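Local coordinates for NmrA family protein (Shigella flexneri 2a, PDB 3QVO) that is of unknown function but probably binds NAD(P) through its Rossmann-type fold, at residues 181-186 / 219-224; 166-171 / 202-207; 25-30 / 84-89. All coordinates share one frame; numbering follows the deposited sequence.

Contact 1: 181-186 / 219-224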
loop_
_atom_site.group_PDB
_atom_site.type_symbol
_atom_site.label_atom_id
_atom_site.label_comp_id
_atom_site.label_asym_id
_atom_site.label_seq_id
_atom_site.Cartn_x
_atom_site.Cartn_y
_atom_site.Cartn_z
ATOM N N TYR A 181 16.970 1.698 0.207
ATOM C CA TYR A 181 16.319 0.542 -0.368
ATOM C C TYR A 181 16.719 0.262 -1.796
ATOM O O TYR A 181 17.388 1.074 -2.457
ATOM C CB TYR A 181 14.800 0.662 -0.247
ATOM C CG TYR A 181 14.155 1.691 -1.147
ATOM C CD1 TYR A 181 13.847 1.405 -2.472
ATOM C CD2 TYR A 181 13.825 2.946 -0.660
ATOM C CE1 TYR A 181 13.256 2.353 -3.288
ATOM C CE2 TYR A 181 13.228 3.902 -1.470
ATOM C CZ TYR A 181 12.944 3.599 -2.780
ATOM O OH TYR A 181 12.341 4.560 -3.565
ATOM N N GLU A 182 16.332 -0.941 -2.217
ATOM C CA GLU A 182 16.529 -1.453 -3.568
ATOM C C GLU A 182 15.391 -2.429 -3.832
ATOM O O GLU A 182 14.765 -2.915 -2.898
ATOM C CB GLU A 182 17.902 -2.120 -3.735
ATOM C CG GLU A 182 18.124 -3.401 -2.924
ATOM C CD GLU A 182 19.567 -3.910 -2.997
ATOM O OE1 GLU A 182 20.370 -3.339 -3.776
ATOM O OE2 GLU A 182 19.892 -4.872 -2.266
ATOM N N LEU A 183 15.142 -2.696 -5.109
ATOM C CA LEU A 183 13.961 -3.369 -5.558
ATOM C C LEU A 183 14.307 -4.615 -6.328
ATOM O O LEU A 183 15.260 -4.633 -7.093
ATOM C CB LEU A 183 13.213 -2.445 -6.513
ATOM C CG LEU A 183 12.854 -1.074 -5.963
ATOM C CD1 LEU A 183 12.293 -0.214 -7.091
ATOM C CD2 LEU A 183 11.858 -1.236 -4.816
ATOM N N THR A 184 13.492 -5.645 -6.158
ATOM C CA THR A 184 13.676 -6.911 -6.843
ATOM C C THR A 184 12.388 -7.186 -7.548
ATOM O O THR A 184 11.314 -6.808 -7.043
ATOM C CB THR A 184 13.946 -8.055 -5.844
ATOM O OG1 THR A 184 13.052 -7.942 -4.731
ATOM C CG2 THR A 184 15.380 -8.016 -5.342
ATOM N N SER A 185 12.462 -7.843 -8.702
ATOM C CA SER A 185 11.259 -8.140 -9.468
ATOM C C SER A 185 10.531 -9.417 -8.972
ATOM O O SER A 185 11.030 -10.158 -8.087
ATOM C CB SER A 185 11.589 -8.203 -10.962
ATOM O OG SER A 185 12.408 -9.315 -11.248
ATOM N N ARG A 186 9.379 -9.674 -9.584
ATOM C CA ARG A 186 8.418 -10.695 -9.149
ATOM C C ARG A 186 8.986 -12.073 -8.894
ATOM O O ARG A 186 8.635 -12.715 -7.918
ATOM C CB ARG A 186 7.308 -10.834 -10.192
ATOM C CG ARG A 186 6.190 -11.754 -9.805
ATOM C CD ARG A 186 5.267 -11.925 -10.990
ATOM N NE ARG A 186 3.989 -12.552 -10.653
ATOM C CZ ARG A 186 3.839 -13.833 -10.361
ATOM N NH1 ARG A 186 4.879 -14.663 -10.286
ATOM N NH2 ARG A 186 2.643 -14.277 -10.067
ATOM N N ILE A 219 6.966 -6.036 -6.819
ATOM C CA ILE A 219 8.333 -5.644 -6.490
ATOM C C ILE A 219 8.641 -5.934 -5.037
ATOM O O ILE A 219 7.901 -5.511 -4.147
ATOM C CB ILE A 219 8.448 -4.110 -6.605
ATOM C CG1 ILE A 219 8.038 -3.596 -7.968
ATOM C CG2 ILE A 219 9.835 -3.624 -6.265
ATOM C CD1 ILE A 219 7.748 -2.112 -7.914
ATOM N N GLY A 220 9.753 -6.625 -4.787
ATOM C CA GLY A 220 10.287 -6.738 -3.439
ATOM C C GLY A 220 11.109 -5.507 -3.102
ATOM O O GLY A 220 11.785 -4.944 -3.977
ATOM N N ILE A 221 11.052 -5.087 -1.836
ATOM C CA ILE A 221 11.784 -3.919 -1.361
ATOM C C ILE A 221 12.638 -4.333 -0.148
ATOM O O ILE A 221 12.114 -4.768 0.875
ATOM C CB ILE A 221 10.823 -2.771 -0.912
ATOM C CG1 ILE A 221 9.649 -2.577 -1.880
ATOM C CG2 ILE A 221 11.570 -1.427 -0.765
ATOM C CD1 ILE A 221 8.413 -1.902 -1.194
ATOM N N ASN A 222 13.951 -4.195 -0.267
ATOM C CA ASN A 222 14.847 -4.436 0.870
ATOM C C ASN A 222 15.957 -3.368 1.028
ATOM O O ASN A 222 16.362 -2.737 0.066
ATOM C CB ASN A 222 15.491 -5.821 0.738
ATOM C CG ASN A 222 16.554 -5.859 -0.328
ATOM O OD1 ASN A 222 16.249 -6.093 -1.493
ATOM N ND2 ASN A 222 17.815 -5.604 0.061
ATOM N N GLN A 223 16.452 -3.209 2.252
ATOM C CA GLN A 223 17.605 -2.378 2.535
ATOM C C GLN A 223 18.835 -3.092 1.968
ATOM O O GLN A 223 18.927 -4.313 2.076
ATOM C CB GLN A 223 17.707 -2.194 4.053
ATOM C CG GLN A 223 18.810 -1.294 4.575
ATOM C CD GLN A 223 18.626 -0.964 6.076
ATOM O OE1 GLN A 223 17.503 -0.646 6.548
ATOM N NE2 GLN A 223 19.731 -1.030 6.830
ATOM N N PRO A 224 19.742 -2.367 1.302
ATOM C CA PRO A 224 20.924 -3.037 0.781
ATOM C C PRO A 224 21.847 -3.504 1.886
ATOM O O PRO A 224 21.907 -2.872 2.941
ATOM C CB PRO A 224 21.625 -1.948 -0.038
ATOM C CG PRO A 224 20.574 -0.954 -0.363
ATOM C CD PRO A 224 19.601 -1.003 0.772
#

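Contact 2: 166-171 / 202-207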
loop_
_atom_site.group_PDB
_atom_site.type_symbol
_atom_site.label_atom_id
_atom_site.label_comp_id
_atom_site.label_asym_id
_atom_site.label_seq_id
_atom_site.Cartn_x
_atom_site.Cartn_y
_atom_site.Cartn_z
ATOM N N THR A 166 0.625 -1.625 -8.956
ATOM C CA THR A 166 1.950 -1.926 -8.489
ATOM C C THR A 166 1.753 -2.667 -7.166
ATOM O O THR A 166 1.101 -2.152 -6.257
ATOM C CB THR A 166 2.747 -0.677 -8.233
ATOM O OG1 THR A 166 2.741 0.185 -9.398
ATOM C CG2 THR A 166 4.175 -1.044 -7.793
ATOM N N ILE A 167 2.279 -3.885 -7.071
ATOM C CA ILE A 167 2.238 -4.655 -5.829
ATOM C C ILE A 167 3.602 -4.470 -5.211
ATOM O O ILE A 167 4.616 -4.570 -5.894
ATOM C CB ILE A 167 1.951 -6.186 -6.077
ATOM C CG1 ILE A 167 0.516 -6.370 -6.564
ATOM C CG2 ILE A 167 2.166 -6.988 -4.828
ATOM C CD1 ILE A 167 0.240 -7.646 -7.383
ATOM N N LEU A 168 3.619 -4.186 -3.920
ATOM C CA LEU A 168 4.830 -3.891 -3.219
ATOM C C LEU A 168 4.947 -4.908 -2.131
ATOM O O LEU A 168 4.001 -5.085 -1.340
ATOM C CB LEU A 168 4.815 -2.489 -2.597
ATOM C CG LEU A 168 4.752 -1.263 -3.495
ATOM C CD1 LEU A 168 4.896 0.016 -2.646
ATOM C CD2 LEU A 168 5.842 -1.340 -4.557
ATOM N N ARG A 169 6.121 -5.535 -2.090
ATOM C CA ARG A 169 6.421 -6.663 -1.207
ATOM C C ARG A 169 7.634 -6.376 -0.380
ATOM O O ARG A 169 8.734 -6.590 -0.844
ATOM C CB ARG A 169 6.701 -7.928 -2.036
ATOM C CG ARG A 169 5.450 -8.620 -2.451
ATOM C CD ARG A 169 5.665 -9.673 -3.486
ATOM N NE ARG A 169 6.597 -9.350 -4.561
ATOM C CZ ARG A 169 7.856 -9.751 -4.639
ATOM N NH1 ARG A 169 8.396 -10.464 -3.665
ATOM N NH2 ARG A 169 8.590 -9.428 -5.699
ATOM N N PRO A 170 7.437 -5.855 0.836
ATOM C CA PRO A 170 8.539 -5.485 1.706
ATOM C C PRO A 170 9.061 -6.576 2.600
ATOM O O PRO A 170 8.278 -7.378 3.134
ATOM C CB PRO A 170 7.954 -4.375 2.584
ATOM C CG PRO A 170 6.491 -4.559 2.510
ATOM C CD PRO A 170 6.192 -5.169 1.198
ATOM N N ALA A 171 10.381 -6.528 2.783
ATOM C CA ALA A 171 11.101 -7.348 3.690
ATOM C C ALA A 171 10.634 -6.979 5.077
ATOM O O ALA A 171 9.710 -6.179 5.227
ATOM C CB ALA A 171 12.604 -7.137 3.512
ATOM N N ALA A 202 8.611 6.154 1.213
ATOM C CA ALA A 202 9.280 6.959 0.189
ATOM C C ALA A 202 8.962 6.429 -1.202
ATOM O O ALA A 202 8.719 7.190 -2.105
ATOM C CB ALA A 202 10.762 6.974 0.420
ATOM N N LEU A 203 8.974 5.125 -1.384
ATOM C CA LEU A 203 8.630 4.556 -2.690
ATOM C C LEU A 203 7.177 4.887 -3.041
ATOM O O LEU A 203 6.896 5.316 -4.127
ATOM C CB LEU A 203 8.819 3.030 -2.701
ATOM C CG LEU A 203 8.586 2.333 -4.064
ATOM C CD1 LEU A 203 9.414 2.897 -5.281
ATOM C CD2 LEU A 203 8.846 0.837 -3.919
ATOM N N ILE A 204 6.271 4.649 -2.108
ATOM C CA ILE A 204 4.870 4.855 -2.337
ATOM C C ILE A 204 4.678 6.297 -2.798
ATOM O O ILE A 204 4.071 6.533 -3.836
ATOM C CB ILE A 204 4.035 4.483 -1.087
ATOM C CG1 ILE A 204 4.120 2.971 -0.840
ATOM C CG2 ILE A 204 2.549 4.871 -1.254
ATOM C CD1 ILE A 204 3.708 2.570 0.557
ATOM N N THR A 205 5.292 7.240 -2.083
ATOM C CA THR A 205 5.182 8.647 -2.399
ATOM C C THR A 205 5.751 8.993 -3.769
ATOM O O THR A 205 5.149 9.777 -4.510
ATOM C CB THR A 205 5.823 9.495 -1.292
ATOM O OG1 THR A 205 5.052 9.334 -0.086
ATOM C CG2 THR A 205 5.789 10.965 -1.647
ATOM N N ASP A 206 6.901 8.412 -4.123
ATOM C CA ASP A 206 7.436 8.608 -5.468
ATOM C C ASP A 206 6.469 8.109 -6.550
ATOM O O ASP A 206 6.348 8.749 -7.587
ATOM C CB ASP A 206 8.806 7.974 -5.627
ATOM C CG ASP A 206 9.908 8.734 -4.854
ATOM O OD1 ASP A 206 9.620 9.785 -4.198
ATOM O OD2 ASP A 206 11.072 8.268 -4.899
ATOM N N ILE A 207 5.732 7.030 -6.283
ATOM C CA ILE A 207 4.813 6.481 -7.281
ATOM C C ILE A 207 3.575 7.385 -7.357
ATOM O O ILE A 207 3.075 7.705 -8.420
ATOM C CB ILE A 207 4.405 5.043 -6.963
ATOM C CG1 ILE A 207 5.604 4.099 -6.944
ATOM C CG2 ILE A 207 3.366 4.512 -7.987
ATOM C CD1 ILE A 207 5.237 2.612 -6.593
#

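Contact 3: 25-30 / 84-89. With MNB (5-mercapto-2-nitro-benzoic acid), chain B.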
loop_
_atom_site.group_PDB
_atom_site.type_symbol
_atom_site.label_atom_id
_atom_site.label_comp_id
_atom_site.label_asym_id
_atom_site.label_seq_id
_atom_site.Cartn_x
_atom_site.Cartn_y
_atom_site.Cartn_z
ATOM N N ASN A 25 -6.258 13.059 -6.559
ATOM C CA ASN A 25 -7.044 12.507 -5.460
ATOM C C ASN A 25 -6.517 11.138 -5.076
ATOM O O ASN A 25 -6.633 10.201 -5.855
ATOM C CB ASN A 25 -8.508 12.410 -5.878
ATOM C CG ASN A 25 -9.197 13.790 -5.968
ATOM O OD1 ASN A 25 -8.697 14.748 -5.453
ATOM N ND2 ASN A 25 -10.381 13.851 -6.569
ATOM N N VAL A 26 -5.943 11.022 -3.885
ATOM C CA VAL A 26 -5.352 9.801 -3.421
ATOM C C VAL A 26 -6.184 9.239 -2.273
ATOM O O VAL A 26 -6.499 9.976 -1.327
ATOM C CB VAL A 26 -3.933 10.049 -2.946
ATOM C CG1 VAL A 26 -3.362 8.812 -2.374
ATOM C CG2 VAL A 26 -3.084 10.545 -4.091
ATOM N N LEU A 27 -6.594 7.963 -2.384
ATOM C CA LEU A 27 -7.334 7.290 -1.313
ATOM C C LEU A 27 -6.411 6.336 -0.590
ATOM O O LEU A 27 -5.813 5.472 -1.222
ATOM C CB LEU A 27 -8.519 6.536 -1.892
ATOM C CG LEU A 27 -9.346 5.670 -0.962
ATOM C CD1 LEU A 27 -10.000 6.476 0.170
ATOM C CD2 LEU A 27 -10.317 4.880 -1.798
ATOM N N ILE A 28 -6.270 6.520 0.722
ATOM C CA ILE A 28 -5.408 5.703 1.526
ATOM C C ILE A 28 -6.313 4.781 2.330
ATOM O O ILE A 28 -7.037 5.235 3.239
ATOM C CB ILE A 28 -4.506 6.580 2.426
ATOM C CG1 ILE A 28 -3.625 7.472 1.527
ATOM C CG2 ILE A 28 -3.637 5.710 3.334
ATOM C CD1 ILE A 28 -2.680 8.360 2.219
ATOM N N LEU A 29 -6.303 3.486 1.977
ATOM C CA LEU A 29 -7.081 2.488 2.704
ATOM C C LEU A 29 -6.251 1.898 3.804
ATOM O O LEU A 29 -5.148 1.510 3.557
ATOM C CB LEU A 29 -7.482 1.378 1.758
ATOM C CG LEU A 29 -8.354 1.857 0.617
ATOM C CD1 LEU A 29 -8.472 0.682 -0.346
ATOM C CD2 LEU A 29 -9.701 2.360 1.195
ATOM N N GLY A 30 -6.759 1.830 5.021
ATOM C CA GLY A 30 -5.923 1.394 6.167
ATOM C C GLY A 30 -5.051 2.539 6.664
ATOM O O GLY A 30 -3.863 2.377 6.976
ATOM N N GLN A 84 -18.415 4.823 -1.690
ATOM C CA GLN A 84 -18.556 6.294 -1.466
ATOM C C GLN A 84 -17.220 6.991 -1.461
ATOM O O GLN A 84 -17.076 8.092 -2.012
ATOM C CB GLN A 84 -19.202 6.611 -0.142
ATOM C CG GLN A 84 -20.510 5.889 0.119
ATOM C CD GLN A 84 -21.676 6.587 -0.497
ATOM O OE1 GLN A 84 -21.542 7.298 -1.498
ATOM N NE2 GLN A 84 -22.837 6.398 0.097
ATOM N N ALA A 85 -16.259 6.363 -0.786
ATOM C CA ALA A 85 -14.940 6.937 -0.609
ATOM C C ALA A 85 -14.144 6.915 -1.915
ATOM O O ALA A 85 -13.218 7.721 -2.121
ATOM C CB ALA A 85 -14.174 6.154 0.471
HETATM N N MSE A 86 -14.477 5.954 -2.758
HETATM C CA MSE A 86 -13.776 5.706 -3.977
HETATM C C MSE A 86 -14.150 6.682 -5.044
HETATM O O MSE A 86 -13.384 6.874 -5.992
HETATM C CB MSE A 86 -14.080 4.264 -4.477
HETATM C CG MSE A 86 -13.328 3.896 -5.743
HETATM SE SE MSE A 86 -11.390 3.727 -5.467
HETATM C CE MSE A 86 -11.467 2.137 -4.250
ATOM N N GLN A 87 -15.337 7.253 -4.946
ATOM C CA GLN A 87 -15.819 8.145 -6.029
ATOM C C GLN A 87 -14.876 9.314 -6.309
ATOM O O GLN A 87 -14.492 9.997 -5.378
ATOM C CB GLN A 87 -17.201 8.714 -5.688
ATOM C CG GLN A 87 -17.846 9.499 -6.874
ATOM C CD GLN A 87 -19.385 9.595 -6.740
ATOM O OE1 GLN A 87 -19.956 9.450 -5.634
ATOM N NE2 GLN A 87 -20.065 9.827 -7.871
ATOM N N GLY A 88 -14.494 9.527 -7.577
ATOM C CA GLY A 88 -13.666 10.667 -7.928
ATOM C C GLY A 88 -12.169 10.526 -7.666
ATOM O O GLY A 88 -11.443 11.488 -7.874
ATOM N N GLN A 89 -11.697 9.353 -7.224
ATOM C CA GLN A 89 -10.294 9.165 -6.875
ATOM C C GLN A 89 -9.437 8.860 -8.087
ATOM O O GLN A 89 -9.897 8.297 -9.049
ATOM C CB GLN A 89 -10.111 8.035 -5.866
ATOM C CG GLN A 89 -10.885 8.187 -4.554
ATOM C CD GLN A 89 -10.404 9.330 -3.689
ATOM O OE1 GLN A 89 -9.364 9.923 -3.962
ATOM N NE2 GLN A 89 -11.120 9.596 -2.593
HETATM C C6 MNB B . -20.253 5.750 -8.710
HETATM C C1 MNB B . -21.525 5.352 -9.049
HETATM C C2 MNB B . -22.024 4.107 -8.626
HETATM C C3 MNB B . -21.221 3.236 -7.847
HETATM C C4 MNB B . -19.942 3.651 -7.517
HETATM C C5 MNB B . -19.474 4.902 -7.949
HETATM S S5 MNB B . -17.857 5.498 -7.484
HETATM C C10 MNB B . -22.315 6.362 -9.896
HETATM O O12 MNB B . -22.003 6.477 -11.141
HETATM O O11 MNB B . -23.174 7.015 -9.230
HETATM N N7 MNB B . -23.277 3.709 -8.944
HETATM O O9 MNB B . -23.815 2.491 -8.405
HETATM O O8 MNB B . -24.073 4.473 -9.739
#

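Contact 1: 181-186 / 219-224
E182–T184 and I219–N222 run antiparallel, their short axes 147° apart, where strand 182-184 pairs with strand 217-222 at one end of the sheet of this Rossmann-type fold. E182/N222 and T184/G220 are hydrogen-bonded pairs, each joined by two backbone bonds; L183/I221 between them is a non-hydrogen-bonded pair. The shortest link is G220 N to T184 O, 2.7 Å. On the L183/I221 face, L183 CD2 presses on I219 CG2 at a tight 3.4 Å and reaches I221 CG1 at 3.9 Å. Y181 and I221 lie side by side, CB against CG2, and helix 197-209 closes over this face through L203. The other face is polar. There E182 reaches across N222 at a slant, its carboxylate plane turned 62° from the amide, and the anti lone pair of OE2 takes a bond from N222 ND2 (3.2 Å). N222 ND2 also donates to Q223 O at 2.6 Å, arriving well above the carbonyl plane, so two acceptors fix the turn of the amide. P224 flanks the E182 carboxylate, its ring running the opposite way. T184 OG1 stands 3.3 Å from G220 CA, where glycine leaves room. N222 OD1, buried here, finds no polar partner in the model.

Contact 2: 166-171 / 202-207
Helix 197-209, which leads from strand 194-196 to strand 217-222, packs on the neighbouring parallel strand 164-174 of this Rossmann-type sheet; L168 points toward the helix and meets L203 and I204. The strand and helix segments run nearly antiparallel, at 167°, with 11.1 Å between their axes, and the gap is bridged by apolar side-chain atoms, T166 giving only its methyl. L168 is the fork at the centre. Its CD1 branch meets I204 CG1 at 3.5 Å, while CD2 goes the other way to L203 CD2 at 3.8 Å and looks more distantly at I207 CD1, 4.5 Å off. L203 stretches out from the helix with CG anti to its backbone N (chi1 -176°), which brings its CD2 across the leucine of the strand. One turn further along the helix, I207 meets T166 tip to tip, CD1 to CG2 at 4.0 Å. The threonine splits its branches by polarity: the methyl faces the helix, whereas OG1 is bonded to H214 O and R119 NH1, so the buried hydroxyl is satisfied without disturbing the apolar interface. I219 and I221 of the neighbouring strand extend the same greasy surface beside L168, and I204 continues it to I35 and V39 of helix 34-43. A helix laid on alternate, inward-facing residues of parallel strands in this way is the alpha/beta layering of the Rossmann fold.

Contact 3: 25-30 / 84-89
Q89 NE2, at the end of an amide that lies against L27 CB, is held by two acceptors: A85 O, one turn back at the end of helix 79-86, and T52 OG1 on strand 49-55. The bond from Q89 NE2 to A85 O is 2.9 Å long and runs almost straight along the carbonyl axis. Held by its nitrogen, the amide cannot easily flip, and Q89 OE1 is left turned to strand 24-29, 3.3 Å from both N25 CB and N25 O; the two oxygens are acceptors and not bonded. A bend at chi2 (-67°) folds the chain back and brings Q89 CD within 3.8 Å of L27 CB. The one hydrogen bond between the two segments comes from another amide: N25 ND2 gives a nearly linear bond to G88 O, 2.9 Å, standing above the plane of the carbonyl. G88 sits in a type II turn from M86 to Q89 that ends the helix. Beside these polar links, L27 CD1 faces A85 CB, and L27 CD2 lies 3.9 Å from CE of selenomethionine M86, the side chains crossing at about a right angle. On the far side of the turn Q87 CA lies 3.6 Å from S5 of the bound 5-mercapto-2-nitro-benzoic acid, whose pocket also includes K83 and C115. One amide bond thus ties the turn to strand 24-29, while the Q89 amide links the helix end to strand 49-55, with an apolar seam beside them.

How the contacts relate
Contact 3 comes first along the chain and closes before the others open; contacts 1 and 2 interleave, the order being 166-171, 181-186, 202-207, 219-224. All three reach the same mixed sheet. Contacts 1 and 2 are neighbours, their centres about 9 Å apart, joined where I219 pairs with I167 and R169 between strands 164-174 and 217-222. Contact 3 lies about 18 Å from contact 2 and about 27 Å from contact 1, centre to centre, with the chain's centre between it and contact 1. The set therefore samples the sheet from strand 24-29, first in the chain and inside the sheet, which leads into G30 and probably the dinucleotide-binding loop, to the antiparallel strand 182-184 at an end of it.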